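Local coordinates for J domain-containing protein required for chloroplast accumulation response 1 (Arabidopsis thaliana, PDB 3AG7) that is required for chloroplast photorelocation movement, modulating chloroplast actin filaments, and carries an auxilin-like J domain whose co-chaperone activity is needed for that role, at residues S60-R63 and A64-L68; A86-V89 and F90-L93; W97-F100 and N101-P105. All coordinates share one frame; numbering follows the deposited sequence.

All three contacts are local, each within a few turns of chain in the J domain. Contact 1 lies on helix 54-68. Contacts 2 and 3 share helix 80-100, contact 2 in its middle and contact 3 at its C-terminal end. Contacts 1 and 2 are each partly buried. Their apolar faces meet, with Leu68 packed against Ala86, Val89 and Leu93. Contact 3 is a surface contact, yet it touches contact 1 through aromatic rings. The chemistry changes with place. Contact 1 pairs a tyrosine with a leucine, contact 2 has charged groups bridged by water on its outer side, and contact 3 gathers backbone amides and an asparagine at a helix end.

Contact 1 of 3, residues S60-R63 and A64-L68; sequences SYQR and ALLIL
The ring of Tyr61 overlaps the methyl CD1 of Leu65, one turn further along helix 54-68. This helix and helix 80-100 form the packed helical pair characteristic of J domains, and the family's His-Pro-Asp motif follows directly after Leu68. The two side chains cross obliquely. CD1 comes to 3.4 Å from Tyr61 CZ, near the hydroxyl end of the ring, while Leu65 CD2 lies 3.8 Å from Tyr61 CE2. The ring reaches forward because Tyr61 CG is anti to the backbone N (chi1 180°). Leu65 is less relaxed. Its chi1 of -119° falls well away from a staggered position, with both methyls set against the ring. The same CD1 also packs on Phe90 of helix 80-100. Tyr61 reaches that helix too and touches Ile26, so the pair belongs to the seam between helices.

Gln62 extends beside Leu66 on an exposed side of the helix, with Gln62 NE2 3.9 Å from Leu66 CD1. Ala64 is buried and its methyl touches Leu30. Regular backbone bonds hold the turns together. Leu65 N to Tyr61 O is 2.9 Å and nearly straight, and Leu66 N to Gln62 O is 3.0 Å. The next bond, Ile67 N to Arg63 O, is weak at 3.4 Å. There Ile67 CG1 sits 3.5 Å from the same Arg63 O.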
loop_
_atom_site.group_PDB
_atom_site.type_symbol
_atom_site.label_atom_id
_atom_site.label_comp_id
_atom_site.label_asym_id
_atom_site.label_seq_id
_atom_site.Cartn_x
_atom_site.Cartn_y
_atom_site.Cartn_z
ATOM N N SER A 60 1.390 -11.473 -3.669
ATOM C CA SER A 60 0.771 -10.166 -3.825
ATOM C C SER A 60 1.491 -9.144 -2.933
ATOM O O SER A 60 1.712 -7.990 -3.309
ATOM C CB SER A 60 -0.717 -10.264 -3.491
ATOM O OG SER A 60 -1.447 -10.824 -4.572
ATOM N N TYR A 61 1.920 -9.593 -1.766
ATOM C CA TYR A 61 2.711 -8.726 -0.899
ATOM C C TYR A 61 4.030 -8.337 -1.549
ATOM O O TYR A 61 4.400 -7.164 -1.593
ATOM C CB TYR A 61 2.992 -9.428 0.415
ATOM C CG TYR A 61 3.810 -8.580 1.347
ATOM C CD1 TYR A 61 3.284 -7.433 1.905
ATOM C CD2 TYR A 61 5.105 -8.940 1.679
ATOM C CE1 TYR A 61 4.039 -6.643 2.762
ATOM C CE2 TYR A 61 5.868 -8.155 2.577
ATOM C CZ TYR A 61 5.324 -7.002 3.068
ATOM O OH TYR A 61 6.030 -6.210 3.955
ATOM N N GLN A 62 4.706 -9.311 -2.142
ATOM C CA GLN A 62 5.955 -9.023 -2.872
ATOM C C GLN A 62 5.721 -7.954 -3.954
ATOM O O GLN A 62 6.481 -6.982 -4.096
ATOM C CB GLN A 62 6.478 -10.323 -3.505
ATOM C CG GLN A 62 7.721 -10.108 -4.339
ATOM C CD GLN A 62 7.979 -11.269 -5.237
ATOM O OE1 GLN A 62 7.852 -12.423 -4.831
ATOM N NE2 GLN A 62 8.438 -10.968 -6.433
ATOM N N ARG A 63 4.674 -8.130 -4.746
ATOM C CA ARG A 63 4.360 -7.157 -5.775
ATOM C C ARG A 63 4.158 -5.761 -5.222
ATOM O O ARG A 63 4.619 -4.799 -5.837
ATOM C CB ARG A 63 3.180 -7.620 -6.620
ATOM C CG ARG A 63 3.525 -8.875 -7.398
ATOM C CD ARG A 63 2.676 -8.945 -8.666
ATOM N NE ARG A 63 2.932 -10.158 -9.447
ATOM C CZ ARG A 63 2.176 -11.250 -9.372
ATOM N NH1 ARG A 63 1.140 -11.268 -8.556
ATOM N NH2 ARG A 63 2.465 -12.331 -10.094
ATOM N N ALA A 64 3.458 -5.649 -4.091
ATOM C CA ALA A 64 3.250 -4.350 -3.434
ATOM C C ALA A 64 4.576 -3.765 -2.927
ATOM O O ALA A 64 4.813 -2.571 -3.054
ATOM C CB ALA A 64 2.222 -4.453 -2.263
ATOM N N LEU A 65 5.427 -4.591 -2.338
ATOM C CA LEU A 65 6.760 -4.123 -1.897
ATOM C C LEU A 65 7.535 -3.505 -3.038
ATOM O O LEU A 65 8.237 -2.502 -2.870
ATOM C CB LEU A 65 7.599 -5.305 -1.420
ATOM C CG LEU A 65 8.117 -5.391 0.003
ATOM C CD1 LEU A 65 7.052 -4.933 0.991
ATOM C CD2 LEU A 65 8.547 -6.837 0.258
ATOM N N LEU A 66 7.482 -4.179 -4.184
ATOM C CA LEU A 66 8.318 -3.787 -5.306
ATOM C C LEU A 66 7.869 -2.470 -5.882
ATOM O O LEU A 66 8.647 -1.818 -6.616
ATOM C CB LEU A 66 8.344 -4.877 -6.381
ATOM C CG LEU A 66 9.067 -6.148 -5.938
ATOM C CD1 LEU A 66 9.030 -7.149 -7.078
ATOM C CD2 LEU A 66 10.519 -5.890 -5.487
ATOM N N ILE A 67 6.622 -2.092 -5.594
ATOM C CA ILE A 67 6.088 -0.774 -5.943
ATOM C C ILE A 67 6.325 0.267 -4.849
ATOM O O ILE A 67 6.684 1.425 -5.139
ATOM C CB ILE A 67 4.579 -0.839 -6.279
ATOM C CG1 ILE A 67 4.398 -1.730 -7.499
ATOM C CG2 ILE A 67 3.968 0.585 -6.464
ATOM C CD1 ILE A 67 2.939 -2.031 -7.894
ATOM N N LEU A 68 6.079 -0.121 -3.610
ATOM C CA LEU A 68 5.953 0.853 -2.516
ATOM C C LEU A 68 7.224 1.013 -1.656
ATOM O O LEU A 68 7.352 1.955 -0.846
ATOM C CB LEU A 68 4.766 0.460 -1.624
ATOM C CG LEU A 68 3.394 0.744 -2.206
ATOM C CD1 LEU A 68 2.360 0.126 -1.263
ATOM C CD2 LEU A 68 3.128 2.249 -2.392
#

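Contact 2 of 3, residues A86-V89 and F90-L93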
loop_
_atom_site.group_PDB
_atom_site.type_symbol
_atom_site.label_atom_id
_atom_site.label_comp_id
_atom_site.label_asym_id
_atom_site.label_seq_id
_atom_site.Cartn_x
_atom_site.Cartn_y
_atom_site.Cartn_z
ATOM N N ALA A 86 3.439 6.871 -0.339
ATOM C CA ALA A 86 3.901 5.482 -0.294
ATOM C C ALA A 86 4.374 5.109 1.111
ATOM O O ALA A 86 4.164 4.010 1.558
ATOM C CB ALA A 86 5.024 5.263 -1.281
ATOM N N GLU A 87 5.080 6.019 1.772
ATOM C CA GLU A 87 5.598 5.724 3.101
ATOM C C GLU A 87 4.428 5.418 4.048
ATOM O O GLU A 87 4.480 4.457 4.850
ATOM C CB GLU A 87 6.410 6.916 3.615
ATOM C CG GLU A 87 6.886 6.807 5.057
ATOM C CD GLU A 87 7.588 8.089 5.537
ATOM O OE1 GLU A 87 7.031 8.766 6.422
ATOM O OE2 GLU A 87 8.640 8.474 4.982
ATOM N N LYS A 88 3.343 6.179 3.916
ATOM C CA LYS A 88 2.184 5.907 4.780
ATOM C C LYS A 88 1.542 4.581 4.443
ATOM O O LYS A 88 1.177 3.842 5.330
ATOM C CB LYS A 88 1.163 7.008 4.699
ATOM C CG LYS A 88 1.696 8.346 5.144
ATOM C CD LYS A 88 2.235 8.293 6.545
ATOM C CE LYS A 88 2.943 9.614 6.859
ATOM N NZ LYS A 88 3.597 9.560 8.190
ATOM N N VAL A 89 1.381 4.287 3.147
ATOM C CA VAL A 89 0.749 3.034 2.758
ATOM C C VAL A 89 1.634 1.832 3.122
ATOM O O VAL A 89 1.164 0.784 3.624
ATOM C CB VAL A 89 0.403 3.042 1.259
ATOM C CG1 VAL A 89 -0.118 1.687 0.835
ATOM C CG2 VAL A 89 -0.644 4.154 0.978
ATOM N N PHE A 90 2.930 2.016 2.936
ATOM C CA PHE A 90 3.902 0.966 3.204
ATOM C C PHE A 90 3.919 0.638 4.686
ATOM O O PHE A 90 4.029 -0.517 5.044
ATOM C CB PHE A 90 5.294 1.439 2.751
ATOM C CG PHE A 90 6.325 0.368 2.782
ATOM C CD1 PHE A 90 6.223 -0.737 1.941
ATOM C CD2 PHE A 90 7.371 0.429 3.666
ATOM C CE1 PHE A 90 7.178 -1.716 1.960
ATOM C CE2 PHE A 90 8.334 -0.602 3.699
ATOM C CZ PHE A 90 8.219 -1.652 2.873
ATOM N N GLU A 91 3.865 1.660 5.540
ATOM C CA GLU A 91 3.709 1.413 7.004
ATOM C C GLU A 91 2.522 0.502 7.315
ATOM O O GLU A 91 2.657 -0.449 8.107
ATOM C CB GLU A 91 3.549 2.719 7.779
ATOM C CG GLU A 91 4.792 3.558 7.815
ATOM C CD GLU A 91 4.582 4.852 8.614
ATOM O OE1 GLU A 91 3.413 5.202 8.957
ATOM O OE2 GLU A 91 5.602 5.506 8.912
ATOM N N LEU A 92 1.370 0.766 6.681
ATOM C CA LEU A 92 0.159 -0.044 6.897
ATOM C C LEU A 92 0.378 -1.450 6.417
ATOM O O LEU A 92 0.043 -2.396 7.121
ATOM C CB LEU A 92 -1.052 0.569 6.202
ATOM C CG LEU A 92 -1.535 1.898 6.790
ATOM C CD1 LEU A 92 -2.346 2.674 5.765
ATOM C CD2 LEU A 92 -2.336 1.683 8.078
ATOM N N LEU A 93 0.996 -1.580 5.244
ATOM C CA LEU A 93 1.247 -2.900 4.651
ATOM C C LEU A 93 2.164 -3.721 5.559
ATOM O O LEU A 93 1.888 -4.905 5.831
ATOM C CB LEU A 93 1.834 -2.761 3.240
ATOM C CG LEU A 93 0.798 -2.372 2.187
ATOM C CD1 LEU A 93 1.459 -2.280 0.814
ATOM C CD2 LEU A 93 -0.360 -3.374 2.088
HETATM O O HOH W 1 5.495 7.813 8.235
HETATM O O HOH W 2 0.500 4.987 7.852
#
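The middle of helix 80-100 has an outer, charged side, where Glu87, Lys88 and Glu91 meet around water. Lys88 runs alongside Glu91, but Lys88 NZ stays 4.4 Å from Glu91 OE1, beyond a salt bridge. A water joins the group instead. It accepts from Lys88 NZ at 2.6 Å and donates to Glu87 OE1. The same water approaches Glu91 OE2 at a separation so short that its exact position is doubtful. Glu87 OE1 and Glu91 OE2 are 4.3 Å apart, and Lys88 NZ close by probably offsets their like charge. Lys88 NZ also makes a long salt bridge to Glu87 OE1, at 3.9 Å. A second water donates to Lys88 O at 2.9 Å and to Glu91 OE1, tying that carboxylate to the backbone.

The inner side is apolar and belongs to the helical core of the J domain, in which helix 80-100 packs against helix 54-68. Val89 is buried. Its CG1 swings to the carbonyl side (chi1 174°), toward the next turn, 4.3 Å from Leu93 CD1. Val89 also touches Leu33 and Ile36, while Leu92 packs on Ile15 of helix 5-19 and on Leu29. Phe90 N to Ala86 O and Leu93 N to Val89 O are short helical bonds. Between them, Leu92 N to Lys88 O is weak at 3.4 Å, and this carbonyl also accepts from the second water.

Contact 3 of 3, residues W97-F100 and N101-P105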
loop_
_atom_site.group_PDB
_atom_site.type_symbol
_atom_site.label_atom_id
_atom_site.label_comp_id
_atom_site.label_asym_id
_atom_site.label_seq_id
_atom_site.Cartn_x
_atom_site.Cartn_y
_atom_site.Cartn_z
ATOM N N TRP A 97 1.323 -7.273 7.197
ATOM C CA TRP A 97 2.176 -8.428 6.874
ATOM C C TRP A 97 2.641 -9.160 8.126
ATOM O O TRP A 97 2.566 -10.401 8.240
ATOM C CB TRP A 97 3.386 -7.911 6.091
ATOM C CG TRP A 97 4.468 -8.929 5.793
ATOM C CD1 TRP A 97 5.754 -8.916 6.261
ATOM C CD2 TRP A 97 4.382 -10.058 4.903
ATOM N NE1 TRP A 97 6.464 -9.975 5.740
ATOM C CE2 TRP A 97 5.653 -10.680 4.896
ATOM C CE3 TRP A 97 3.360 -10.596 4.105
ATOM C CZ2 TRP A 97 5.934 -11.811 4.118
ATOM C CZ3 TRP A 97 3.631 -11.742 3.350
ATOM C CH2 TRP A 97 4.907 -12.334 3.374
ATOM N N ASP A 98 3.042 -8.390 9.129
ATOM C CA ASP A 98 3.464 -9.043 10.357
ATOM C C ASP A 98 2.308 -9.774 11.066
ATOM O O ASP A 98 2.501 -10.857 11.587
ATOM C CB ASP A 98 4.143 -8.028 11.279
ATOM C CG ASP A 98 4.680 -8.684 12.519
ATOM O OD1 ASP A 98 5.819 -9.220 12.470
ATOM O OD2 ASP A 98 3.930 -8.717 13.504
ATOM N N HIS A 99 1.115 -9.178 11.075
ATOM C CA HIS A 99 -0.080 -9.846 11.609
ATOM C C HIS A 99 -0.449 -11.105 10.819
ATOM O O HIS A 99 -0.720 -12.148 11.400
ATOM C CB HIS A 99 -1.256 -8.855 11.621
ATOM C CG HIS A 99 -2.531 -9.409 12.172
ATOM N ND1 HIS A 99 -2.794 -9.459 13.527
ATOM C CD2 HIS A 99 -3.647 -9.862 11.551
ATOM C CE1 HIS A 99 -4.007 -9.952 13.716
ATOM N NE2 HIS A 99 -4.545 -10.203 12.534
ATOM N N PHE A 100 -0.444 -11.014 9.495
ATOM C CA PHE A 100 -0.702 -12.170 8.630
ATOM C C PHE A 100 0.184 -13.369 8.994
ATOM O O PHE A 100 -0.300 -14.527 9.071
ATOM C CB PHE A 100 -0.507 -11.772 7.145
ATOM C CG PHE A 100 -0.470 -12.947 6.193
ATOM C CD1 PHE A 100 -1.622 -13.685 5.935
ATOM C CD2 PHE A 100 0.744 -13.354 5.590
ATOM C CE1 PHE A 100 -1.566 -14.812 5.064
ATOM C CE2 PHE A 100 0.804 -14.484 4.766
ATOM C CZ PHE A 100 -0.357 -15.218 4.514
ATOM N N ASN A 101 1.472 -13.112 9.186
ATOM C CA ASN A 101 2.450 -14.177 9.388
ATOM C C ASN A 101 2.391 -14.791 10.777
ATOM O O ASN A 101 3.076 -15.763 11.052
ATOM C CB ASN A 101 3.865 -13.708 9.059
ATOM C CG ASN A 101 4.156 -13.741 7.576
ATOM O OD1 ASN A 101 4.118 -14.801 6.945
ATOM N ND2 ASN A 101 4.390 -12.578 6.998
ATOM N N THR A 102 1.521 -14.262 11.634
ATOM C CA THR A 102 1.344 -14.800 12.981
ATOM C C THR A 102 -0.132 -15.103 13.253
ATOM O O THR A 102 -0.516 -16.262 13.287
ATOM C CB THR A 102 1.909 -13.864 14.061
ATOM O OG1 THR A 102 1.255 -12.589 13.951
ATOM C CG2 THR A 102 3.414 -13.650 13.865
ATOM N N LEU A 103 -0.959 -14.070 13.415
ATOM C CA LEU A 103 -2.379 -14.226 13.798
ATOM C C LEU A 103 -3.360 -14.532 12.627
ATOM O O LEU A 103 -4.290 -15.330 12.775
ATOM C CB LEU A 103 -2.845 -12.974 14.558
ATOM C CG LEU A 103 -2.087 -12.802 15.877
ATOM C CD1 LEU A 103 -2.408 -11.518 16.598
ATOM C CD2 LEU A 103 -2.403 -13.982 16.749
ATOM N N GLY A 104 -3.156 -13.911 11.474
ATOM C CA GLY A 104 -4.133 -13.987 10.375
ATOM C C GLY A 104 -5.416 -13.220 10.676
ATOM O O GLY A 104 -5.449 -12.400 11.585
ATOM N N PRO A 105 -6.506 -13.508 9.941
ATOM C CA PRO A 105 -7.727 -12.731 10.168
ATOM C C PRO A 105 -8.851 -13.512 10.871
ATOM O O PRO A 105 -8.705 -14.709 11.161
ATOM C CB PRO A 105 -8.153 -12.344 8.750
ATOM C CG PRO A 105 -7.523 -13.392 7.849
ATOM C CD PRO A 105 -6.527 -14.197 8.643
HETATM O O HOH W 3 1.754 -10.215 15.012
#
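Asn101 points its amide nitrogen at the face of the Trp97 indole, with the amide plane nearly perpendicular to the ring (86°). ND2 stands over the centre of the ring, 3.1 Å above its plane. The same nitrogen makes a weak hydrogen bond to Trp97 O, which also accepts from Asn101 N at 3.1 Å. The other end of the amide, OD1, is hydrogen-bonded to Arg58 of helix 54-68, whereas ND2 has the weak bond and the indole face. On the opposite face of the indole lies the stacked ring of Tyr61, which leaves Trp97 sandwiched.

His99 and Leu103 cross at about a right angle. The first torsion of His99 (chi1 -179°) carries the imidazole toward the C-terminal residues. Leu103 CB then rests over the face of the imidazole in a CH-pi contact, 3.8 Å from the ring centroid. Phe100 packs on Val57 and Arg58 of helix 54-68 and on Ile26. Its ring and the Asn101 amide are 66° apart. A water donates to Asp98 OD2 and pairs with Thr102 OG1 at 2.6 Å.

The backbone closes on His99 O. Gly104 N reaches it at 3.0 Å and Thr102 N at 3.1 Å, from opposite faces of the carbonyl plane. Leu103 N is 2.8 Å from His99 O, but the bond is bent and weak. The positive phi of Gly104 is one that favours glycine. The bond from Gly104 N to His99 O joins residues five apart, so the C-terminal end of helix 80-100 passes into the tail through a pi-turn.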